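Local coordinates for putative branched-chain amino acid transport system substrate-binding protein (Rhodopseudomonas palustris, PDB 3TX6) that probably serves as the periplasmic substrate-binding component of an ABC transporter, binding lignin-derived aromatic acids such as p-coumarate and related compounds, at residues E7-I12 / S68-I73; T177-Q182 / A204-S209; P191-V196 / L218-H223. One frame throughout, in Å; residues are numbered along the deposited sequence.

How the interactions relate
Three contacts, two buried and one partly buried, sample the two halves of a periplasmic binding protein. Interaction 1 is a buried strand pairing in the six-stranded sheet, tightened by a carboxylate that bonds to the neighbouring backbone. Interactions 2 and 3 lie on the other side of the chain's centre, about 24 and 17 Å from interaction 1 at their nearest atoms. They share elements: helix 200-213 of interaction 2 links the two strands of interaction 3, and Pro206 packs on Val196 while Gln207 probably bonds to Gln221. Interaction 3 is a buried backbone ladder running towards the ligand; interaction 2, partly exposed, relies on aliphatic contacts and a bridging water.

Interaction 1: residues E7-I12 / S68-I73; sequences EITIGI and SKADVI
Asp71 OD2 is gripped by a backbone amide and by a water. Thr9 N donates to it at 2.9 Å, almost straight at 175°, and meets the lone pair of OD2 that faces away from OD1. The water donates to OD2 as well as to Glu7 O, and accepts from Thr9 OG1, so that one molecule ties the carboxylate to the Glu7 carbonyl and the Thr9 hydroxyl. The Asp71 carboxylate reaches this place because CG lies beside its own backbone N (chi1 -62°), and its other oxygen, OD1, is bonded to the amide of Gly308.

Asp71 returns the bond through its backbone: its N donates to Thr9 O at 2.8 Å, tilted 17° from the carbonyl plane, and Val72 N adds a weak bond to that oxygen at 3.3 Å. Further on, Gly11 N donates to Val72 O at 3.0 Å, and parallel pairing takes over between strands 8-14 and 72-75, neighbours in the sheet of one lobe of the periplasmic binding protein fold. Thr9 CG2, anti to its backbone N, extends over Ser68 O at 3.5 Å, where the chain leaves helix 54-67. With an amide on each carboxylate oxygen, the buried Asp71 is probably stabilised as the anion, and its side chain stands in for a strand's carbonyl before regular pairing begins.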
loop_
_atom_site.group_PDB
_atom_site.type_symbol
_atom_site.label_atom_id
_atom_site.label_comp_id
_atom_site.label_asym_id
_atom_site.label_seq_id
_atom_site.Cartn_x
_atom_site.Cartn_y
_atom_site.Cartn_z
ATOM N N GLU A 7 -8.661 -2.839 -27.661
ATOM C CA GLU A 7 -8.331 -2.247 -26.371
ATOM C C GLU A 7 -7.890 -3.286 -25.366
ATOM O O GLU A 7 -8.217 -4.469 -25.481
ATOM C CB GLU A 7 -9.516 -1.470 -25.815
ATOM C CG GLU A 7 -10.689 -2.292 -25.331
ATOM C CD GLU A 7 -11.729 -2.565 -26.427
ATOM O OE1 GLU A 7 -11.443 -2.436 -27.655
ATOM O OE2 GLU A 7 -12.842 -2.966 -26.057
ATOM N N ILE A 8 -7.145 -2.814 -24.376
ATOM C CA ILE A 8 -6.826 -3.586 -23.199
ATOM C C ILE A 8 -7.717 -3.013 -22.104
ATOM O O ILE A 8 -7.771 -1.803 -21.908
ATOM C CB ILE A 8 -5.354 -3.460 -22.896
ATOM C CG1 ILE A 8 -4.541 -4.040 -24.117
ATOM C CG2 ILE A 8 -4.998 -4.134 -21.584
ATOM C CD1 ILE A 8 -3.166 -3.546 -24.101
ATOM N N THR A 9 -8.464 -3.882 -21.443
ATOM C CA THR A 9 -9.532 -3.473 -20.528
ATOM C C THR A 9 -9.049 -3.705 -19.101
ATOM O O THR A 9 -8.712 -4.821 -18.727
ATOM C CB THR A 9 -10.833 -4.251 -20.822
ATOM O OG1 THR A 9 -11.175 -4.048 -22.209
ATOM C CG2 THR A 9 -11.998 -3.802 -19.896
ATOM N N ILE A 10 -9.123 -2.664 -18.290
ATOM C CA ILE A 10 -8.604 -2.681 -16.926
ATOM C C ILE A 10 -9.714 -2.164 -16.035
ATOM O O ILE A 10 -10.184 -1.050 -16.200
ATOM C CB ILE A 10 -7.408 -1.762 -16.788
ATOM C CG1 ILE A 10 -6.304 -2.234 -17.747
ATOM C CG2 ILE A 10 -6.866 -1.710 -15.329
ATOM C CD1 ILE A 10 -5.356 -1.165 -18.157
ATOM N N GLY A 11 -10.119 -2.990 -15.072
ATOM C CA GLY A 11 -11.056 -2.546 -14.048
ATOM C C GLY A 11 -10.385 -2.283 -12.733
ATOM O O GLY A 11 -9.558 -3.077 -12.267
ATOM N N ILE A 12 -10.778 -1.179 -12.115
ATOM C CA ILE A 12 -10.185 -0.715 -10.878
ATOM C C ILE A 12 -11.286 -0.440 -9.868
ATOM O O ILE A 12 -12.195 0.351 -10.143
ATOM C CB ILE A 12 -9.374 0.557 -11.112
ATOM C CG1 ILE A 12 -8.388 0.316 -12.286
ATOM C CG2 ILE A 12 -8.652 0.978 -9.819
ATOM C CD1 ILE A 12 -7.413 1.432 -12.562
ATOM N N SER A 68 -17.368 -6.350 -18.280
ATOM C CA SER A 68 -16.341 -5.656 -19.056
ATOM C C SER A 68 -15.310 -6.586 -19.673
ATOM O O SER A 68 -14.514 -6.151 -20.489
ATOM C CB SER A 68 -15.620 -4.639 -18.186
ATOM O OG SER A 68 -16.524 -3.689 -17.660
ATOM N N LYS A 69 -15.337 -7.855 -19.293
ATOM C CA LYS A 69 -14.412 -8.825 -19.814
ATOM C C LYS A 69 -12.964 -8.324 -19.634
ATOM O O LYS A 69 -12.143 -8.418 -20.529
ATOM C CB LYS A 69 -14.762 -9.141 -21.267
ATOM C CG LYS A 69 -16.160 -9.764 -21.446
ATOM C CD LYS A 69 -16.677 -9.427 -22.845
ATOM C CE LYS A 69 -18.184 -9.584 -23.027
ATOM N NZ LYS A 69 -18.579 -10.849 -23.707
ATOM N N ALA A 70 -12.659 -7.812 -18.451
ATOM C CA ALA A 70 -11.388 -7.138 -18.197
ATOM C C ALA A 70 -10.208 -8.080 -18.421
ATOM O O ALA A 70 -10.319 -9.274 -18.088
ATOM C CB ALA A 70 -11.336 -6.610 -16.757
ATOM N N ASP A 71 -9.116 -7.585 -18.929
ATOM C CA ASP A 71 -7.850 -8.318 -18.973
ATOM C C ASP A 71 -7.122 -8.319 -17.650
ATOM O O ASP A 71 -6.385 -9.228 -17.365
ATOM C CB ASP A 71 -7.002 -7.671 -20.049
ATOM C CG ASP A 71 -7.656 -7.772 -21.421
ATOM O OD1 ASP A 71 -7.878 -8.872 -21.915
ATOM O OD2 ASP A 71 -7.967 -6.699 -21.996
ATOM N N VAL A 72 -7.267 -7.223 -16.899
ATOM C CA VAL A 72 -6.610 -7.029 -15.590
ATOM C C VAL A 72 -7.578 -6.322 -14.666
ATOM O O VAL A 72 -8.323 -5.431 -15.125
ATOM C CB VAL A 72 -5.324 -6.144 -15.731
ATOM C CG1 VAL A 72 -4.592 -5.956 -14.419
ATOM C CG2 VAL A 72 -4.381 -6.748 -16.781
ATOM N N ILE A 73 -7.543 -6.681 -13.383
ATOM C CA ILE A 73 -8.292 -5.962 -12.362
ATOM C C ILE A 73 -7.348 -5.477 -11.274
ATOM O O ILE A 73 -6.306 -6.092 -11.011
ATOM C CB ILE A 73 -9.500 -6.771 -11.840
ATOM C CG1 ILE A 73 -9.132 -7.986 -11.088
ATOM C CG2 ILE A 73 -10.447 -7.073 -12.969
ATOM C CD1 ILE A 73 -10.344 -8.701 -10.470
HETATM O O HOH W 1 -10.068 -6.269 -23.614
#

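Interaction 2: residues T177-Q182 / A204-S209; sequences TSVAGQ and ALPQTS
Val179 and Leu205 meet tip to tip, and the branches of both side chains do most of the touching. Val179 CG1 lies anti to the carbonyl carbon (chi1 -71°), which leaves CG2 between the backbone N and the carbonyl carbon, 4.0 Å from Leu205 CG. The other methyl, Val179 CG1, approaches Leu205 CD2 at a similar distance, so each valine methyl meets a different leucine carbon. Leu205 itself extends with CG anti to its backbone N (chi1 174°), carrying CD2 past the valine to the peptide of Thr177, whose carbonyl carbon lies 3.9 Å from that methyl. Pro206 supports the same patch less closely, its CG being 4.4 Å from Val179 CG2.

Val179 is the N-cap residue of helix 180-189, and Ser178 just before it forms an ST turn, its OG accepting from Ala180 N at 3.0 Å. This start of the helix packs against helix 200-213, which is kinked at Pro206 because the proline nitrogen has no bond to the preceding turn. The two helices lie on the same face of the seven-stranded sheet of this lobe, in a periplasmic binding protein fold; beneath them, Val179 and Pro206 both rest on Phe172 and Ile141 of neighbouring strands.

One helical turn beyond Leu205, Ser209 points its side chain at the valine, and Val179 CG2 comes within 3.7 Å of Ser209 OG. With no direct hydrogen bond between 177-182 and 204-209, a water joins this hydroxyl to the backbone across the contact, accepting from Val179 N at 3.1 Å and lying 2.8 Å from Ser209 OG.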
loop_
_atom_site.group_PDB
_atom_site.type_symbol
_atom_site.label_atom_id
_atom_site.label_comp_id
_atom_site.label_asym_id
_atom_site.label_seq_id
_atom_site.Cartn_x
_atom_site.Cartn_y
_atom_site.Cartn_z
ATOM N N THR A 177 -13.982 6.238 16.831
ATOM C CA THR A 177 -13.455 7.605 16.950
ATOM C C THR A 177 -12.780 7.886 18.298
ATOM O O THR A 177 -12.304 9.002 18.521
ATOM C CB THR A 177 -14.574 8.583 16.749
ATOM O OG1 THR A 177 -15.619 8.172 17.631
ATOM C CG2 THR A 177 -15.058 8.525 15.273
ATOM N N SER A 178 -12.757 6.900 19.178
ATOM C CA SER A 178 -11.888 6.955 20.372
ATOM C C SER A 178 -11.111 5.677 20.692
ATOM O O SER A 178 -11.636 4.556 20.636
ATOM C CB SER A 178 -12.662 7.375 21.623
ATOM O OG SER A 178 -11.799 7.293 22.766
ATOM N N VAL A 179 -9.859 5.892 21.100
ATOM C CA VAL A 179 -9.016 4.821 21.619
ATOM C C VAL A 179 -8.579 5.080 23.053
ATOM O O VAL A 179 -7.512 4.636 23.454
ATOM C CB VAL A 179 -7.801 4.549 20.737
ATOM C CG1 VAL A 179 -8.256 3.881 19.441
ATOM C CG2 VAL A 179 -6.913 5.784 20.517
ATOM N N ALA A 180 -9.429 5.758 23.826
ATOM C CA ALA A 180 -9.040 6.244 25.156
ATOM C C ALA A 180 -8.701 5.078 26.121
ATOM O O ALA A 180 -7.656 5.104 26.800
ATOM C CB ALA A 180 -10.097 7.194 25.734
ATOM N N GLY A 181 -9.517 4.024 26.146
ATOM C CA GLY A 181 -9.201 2.904 27.012
ATOM C C GLY A 181 -7.888 2.155 26.680
ATOM O O GLY A 181 -7.060 1.809 27.565
ATOM N N GLN A 182 -7.671 1.903 25.400
ATOM C CA GLN A 182 -6.469 1.235 24.971
ATOM C C GLN A 182 -5.256 2.094 25.294
ATOM O O GLN A 182 -4.189 1.551 25.672
ATOM C CB GLN A 182 -6.519 0.949 23.456
ATOM C CG GLN A 182 -7.691 0.061 23.008
ATOM C CD GLN A 182 -8.923 0.858 22.585
ATOM O OE1 GLN A 182 -9.195 1.991 23.096
ATOM N NE2 GLN A 182 -9.663 0.291 21.627
ATOM N N ALA A 204 -3.730 8.508 12.666
ATOM C CA ALA A 204 -3.473 9.744 13.403
ATOM C C ALA A 204 -4.153 9.733 14.758
ATOM O O ALA A 204 -3.756 10.498 15.679
ATOM C CB ALA A 204 -3.921 10.967 12.593
ATOM N N LEU A 205 -5.165 8.869 14.921
ATOM C CA LEU A 205 -5.907 8.843 16.162
ATOM C C LEU A 205 -5.080 8.413 17.404
ATOM O O LEU A 205 -5.040 9.138 18.442
ATOM C CB LEU A 205 -7.190 8.004 15.991
ATOM C CG LEU A 205 -8.022 7.753 17.253
ATOM C CD1 LEU A 205 -8.337 9.074 18.019
ATOM C CD2 LEU A 205 -9.269 6.900 16.957
ATOM N N PRO A 206 -4.426 7.244 17.337
ATOM C CA PRO A 206 -3.518 6.986 18.434
ATOM C C PRO A 206 -2.364 7.961 18.509
ATOM O O PRO A 206 -1.830 8.128 19.622
ATOM C CB PRO A 206 -3.037 5.556 18.180
ATOM C CG PRO A 206 -4.073 4.910 17.320
ATOM C CD PRO A 206 -4.574 6.058 16.457
ATOM N N GLN A 207 -1.949 8.574 17.418
ATOM C CA GLN A 207 -0.845 9.511 17.500
ATOM C C GLN A 207 -1.179 10.678 18.433
ATOM O O GLN A 207 -0.414 10.989 19.356
ATOM C CB GLN A 207 -0.515 10.067 16.136
ATOM C CG GLN A 207 0.793 10.827 16.076
ATOM C CD GLN A 207 2.026 9.955 16.111
ATOM O OE1 GLN A 207 2.009 8.811 15.648
ATOM N NE2 GLN A 207 3.136 10.527 16.563
ATOM N N THR A 208 -2.320 11.312 18.184
ATOM C CA THR A 208 -2.800 12.465 18.963
ATOM C C THR A 208 -3.148 12.042 20.379
ATOM O O THR A 208 -2.728 12.668 21.363
ATOM C CB THR A 208 -4.045 13.137 18.309
ATOM O OG1 THR A 208 -5.189 12.247 18.296
ATOM C CG2 THR A 208 -3.700 13.607 16.899
ATOM N N SER A 209 -3.910 10.964 20.476
ATOM C CA SER A 209 -4.404 10.508 21.745
ATOM C C SER A 209 -3.200 10.043 22.695
ATOM O O SER A 209 -3.130 10.392 23.888
ATOM C CB SER A 209 -5.457 9.432 21.430
ATOM O OG SER A 209 -5.904 8.753 22.562
HETATM O O HOH W 2 -8.671 8.598 21.914
#

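Interaction 3: residues P191-V196 / L218-H223; sequences PDAILV and LIYQTH. With ENO (3-(4-hydroxy-phenyl)pyruvic acid), chain D.
Ile194 and Tyr220 form the middle rung of a backbone ladder: Tyr220 N donates to Ile194 O at 2.9 Å, and Ile194 N in turn reaches Leu218 O at 3.0 Å. Val196 N closes on Tyr220 O at 168°, whereas the bond from Leu218 N to Asp192 O is weak.

The side-chain contacts divide between the two faces of the sheet. On one, Ala193 CB lies 3.8 Å from Tyr220 CE1, while Leu195 crosses the tyrosine side chain at about a right angle; the phenol hydroxyl bonds to His129. On the other, Val196 CG2 packs on Ile219 CG2 at 4.0 Å, and the valine also lies alongside Gln221, whose NE2 is bonded to Ala203 O and Gln207 OE1. Strands 193-197 and 218-221 are parallel and joined through helix 200-213, a beta-alpha-beta crossover of the periplasmic binding protein fold, with the axes of 193-196 and 218-221 at 19°.

Polar links continue past the last strand pair, where a water accepts from Thr222 N at 2.9 Å and lies near Val196 O and Gln221 OE1. Ligand contact comes last: C6 of 3-(4-hydroxy-phenyl)pyruvic acid lies over the centre of one face of the His223 imidazole, 3.6 Å above the ring plane, while His223 NE2 is bonded to Gln117 O.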
loop_
_atom_site.group_PDB
_atom_site.type_symbol
_atom_site.label_atom_id
_atom_site.label_comp_id
_atom_site.label_asym_id
_atom_site.label_seq_id
_atom_site.Cartn_x
_atom_site.Cartn_y
_atom_site.Cartn_z
ATOM N N PRO A 191 5.741 1.397 27.576
ATOM C CA PRO A 191 6.788 0.769 26.786
ATOM C C PRO A 191 7.700 1.850 26.239
ATOM O O PRO A 191 7.279 3.037 26.164
ATOM C CB PRO A 191 6.016 0.076 25.674
ATOM C CG PRO A 191 4.781 0.890 25.523
ATOM C CD PRO A 191 4.424 1.336 26.904
ATOM N N ASP A 192 8.929 1.485 25.917
ATOM C CA ASP A 192 9.868 2.425 25.295
ATOM C C ASP A 192 9.364 3.000 23.955
ATOM O O ASP A 192 9.722 4.146 23.588
ATOM C CB ASP A 192 11.219 1.758 25.077
ATOM C CG ASP A 192 11.862 1.311 26.354
ATOM O OD1 ASP A 192 11.564 1.896 27.437
ATOM O OD2 ASP A 192 12.692 0.367 26.250
ATOM N N ALA A 193 8.585 2.205 23.208
ATOM C CA ALA A 193 8.065 2.610 21.893
ATOM C C ALA A 193 6.666 1.999 21.714
ATOM O O ALA A 193 6.311 1.006 22.353
ATOM C CB ALA A 193 9.004 2.204 20.759
ATOM N N ILE A 194 5.823 2.621 20.890
ATOM C CA ILE A 194 4.557 1.987 20.519
ATOM C C ILE A 194 4.460 1.966 18.999
ATOM O O ILE A 194 4.832 2.931 18.346
ATOM C CB ILE A 194 3.345 2.721 21.101
ATOM C CG1 ILE A 194 3.292 2.525 22.618
ATOM C CG2 ILE A 194 2.022 2.219 20.498
ATOM C CD1 ILE A 194 2.396 3.496 23.342
ATOM N N LEU A 195 4.001 0.836 18.468
ATOM C CA LEU A 195 3.764 0.641 17.035
ATOM C C LEU A 195 2.273 0.759 16.826
ATOM O O LEU A 195 1.472 0.055 17.473
ATOM C CB LEU A 195 4.235 -0.731 16.502
ATOM C CG LEU A 195 3.842 -1.051 15.043
ATOM C CD1 LEU A 195 4.573 -0.077 14.114
ATOM C CD2 LEU A 195 4.229 -2.528 14.770
ATOM N N VAL A 196 1.906 1.627 15.893
ATOM C CA VAL A 196 0.489 1.800 15.551
ATOM C C VAL A 196 0.245 1.063 14.234
ATOM O O VAL A 196 0.898 1.385 13.259
ATOM C CB VAL A 196 0.128 3.289 15.401
ATOM C CG1 VAL A 196 -1.303 3.439 14.960
ATOM C CG2 VAL A 196 0.396 4.062 16.697
ATOM N N LEU A 218 9.083 6.777 21.753
ATOM C CA LEU A 218 9.030 6.847 20.310
ATOM C C LEU A 218 7.733 6.200 19.792
ATOM O O LEU A 218 7.306 5.158 20.294
ATOM C CB LEU A 218 10.284 6.246 19.651
ATOM C CG LEU A 218 11.639 6.960 19.866
ATOM C CD1 LEU A 218 12.792 6.248 19.148
ATOM C CD2 LEU A 218 11.539 8.422 19.400
ATOM N N ILE A 219 7.092 6.844 18.814
ATOM C CA ILE A 219 5.916 6.225 18.123
ATOM C C ILE A 219 6.228 5.940 16.664
ATOM O O ILE A 219 6.896 6.773 15.945
ATOM C CB ILE A 219 4.672 7.139 18.172
ATOM C CG1 ILE A 219 4.281 7.439 19.619
ATOM C CG2 ILE A 219 3.487 6.528 17.389
ATOM C CD1 ILE A 219 3.208 8.541 19.762
ATOM N N TYR A 220 5.821 4.730 16.259
ATOM C CA TYR A 220 6.117 4.208 14.950
ATOM C C TYR A 220 4.818 3.962 14.208
ATOM O O TYR A 220 3.811 3.458 14.776
ATOM C CB TYR A 220 6.943 2.908 15.069
ATOM C CG TYR A 220 8.386 3.124 15.564
ATOM C CD1 TYR A 220 8.699 3.346 16.928
ATOM C CD2 TYR A 220 9.421 3.125 14.675
ATOM C CE1 TYR A 220 10.018 3.594 17.330
ATOM C CE2 TYR A 220 10.747 3.355 15.086
ATOM C CZ TYR A 220 11.042 3.592 16.416
ATOM O OH TYR A 220 12.382 3.794 16.778
ATOM N N GLN A 221 4.843 4.338 12.936
ATOM C CA GLN A 221 3.652 4.246 12.082
ATOM C C GLN A 221 3.970 3.384 10.890
ATOM O O GLN A 221 5.127 3.406 10.374
ATOM C CB GLN A 221 3.132 5.618 11.600
ATOM C CG GLN A 221 2.518 6.503 12.677
ATOM C CD GLN A 221 1.092 6.131 13.045
ATOM O OE1 GLN A 221 0.438 5.378 12.312
ATOM N NE2 GLN A 221 0.569 6.691 14.143
ATOM N N THR A 222 2.927 2.675 10.419
ATOM C CA THR A 222 3.034 1.902 9.200
ATOM C C THR A 222 2.873 2.730 7.935
ATOM O O THR A 222 2.539 3.909 7.979
ATOM C CB THR A 222 1.968 0.790 9.157
ATOM O OG1 THR A 222 0.650 1.314 8.892
ATOM C CG2 THR A 222 1.947 -0.045 10.456
ATOM N N HIS A 223 3.103 2.073 6.798
ATOM C CA HIS A 223 2.999 2.722 5.501
ATOM C C HIS A 223 1.560 3.047 5.127
ATOM O O HIS A 223 1.338 3.812 4.204
ATOM C CB HIS A 223 3.750 1.980 4.396
ATOM C CG HIS A 223 3.408 0.499 4.252
ATOM N ND1 HIS A 223 3.137 -0.321 5.298
ATOM C CD2 HIS A 223 3.478 -0.319 3.121
ATOM C CE1 HIS A 223 2.966 -1.594 4.801
ATOM N NE2 HIS A 223 3.174 -1.570 3.490
HETATM O O4 ENO D . -4.150 -2.123 3.678
HETATM C C9 ENO D . -2.705 0.511 2.064
HETATM C C8 ENO D . -1.599 0.690 1.258
HETATM C C7 ENO D . -0.300 0.640 1.790
HETATM C C6 ENO D . -0.150 0.311 3.123
HETATM C C5 ENO D . -1.255 0.147 3.952
HETATM C C4 ENO D . -2.557 0.230 3.426
HETATM O O3 ENO D . 0.777 0.802 0.927
HETATM C C3 ENO D . -3.760 0.123 4.320
HETATM C C2 ENO D . -4.453 -1.181 4.429
HETATM C C1 ENO D . -5.575 -1.263 5.354
HETATM O O2 ENO D . -6.200 -2.342 5.412
HETATM O O1 ENO D . -5.897 -0.274 6.077
HETATM O O HOH W 3 0.140 2.829 11.239
#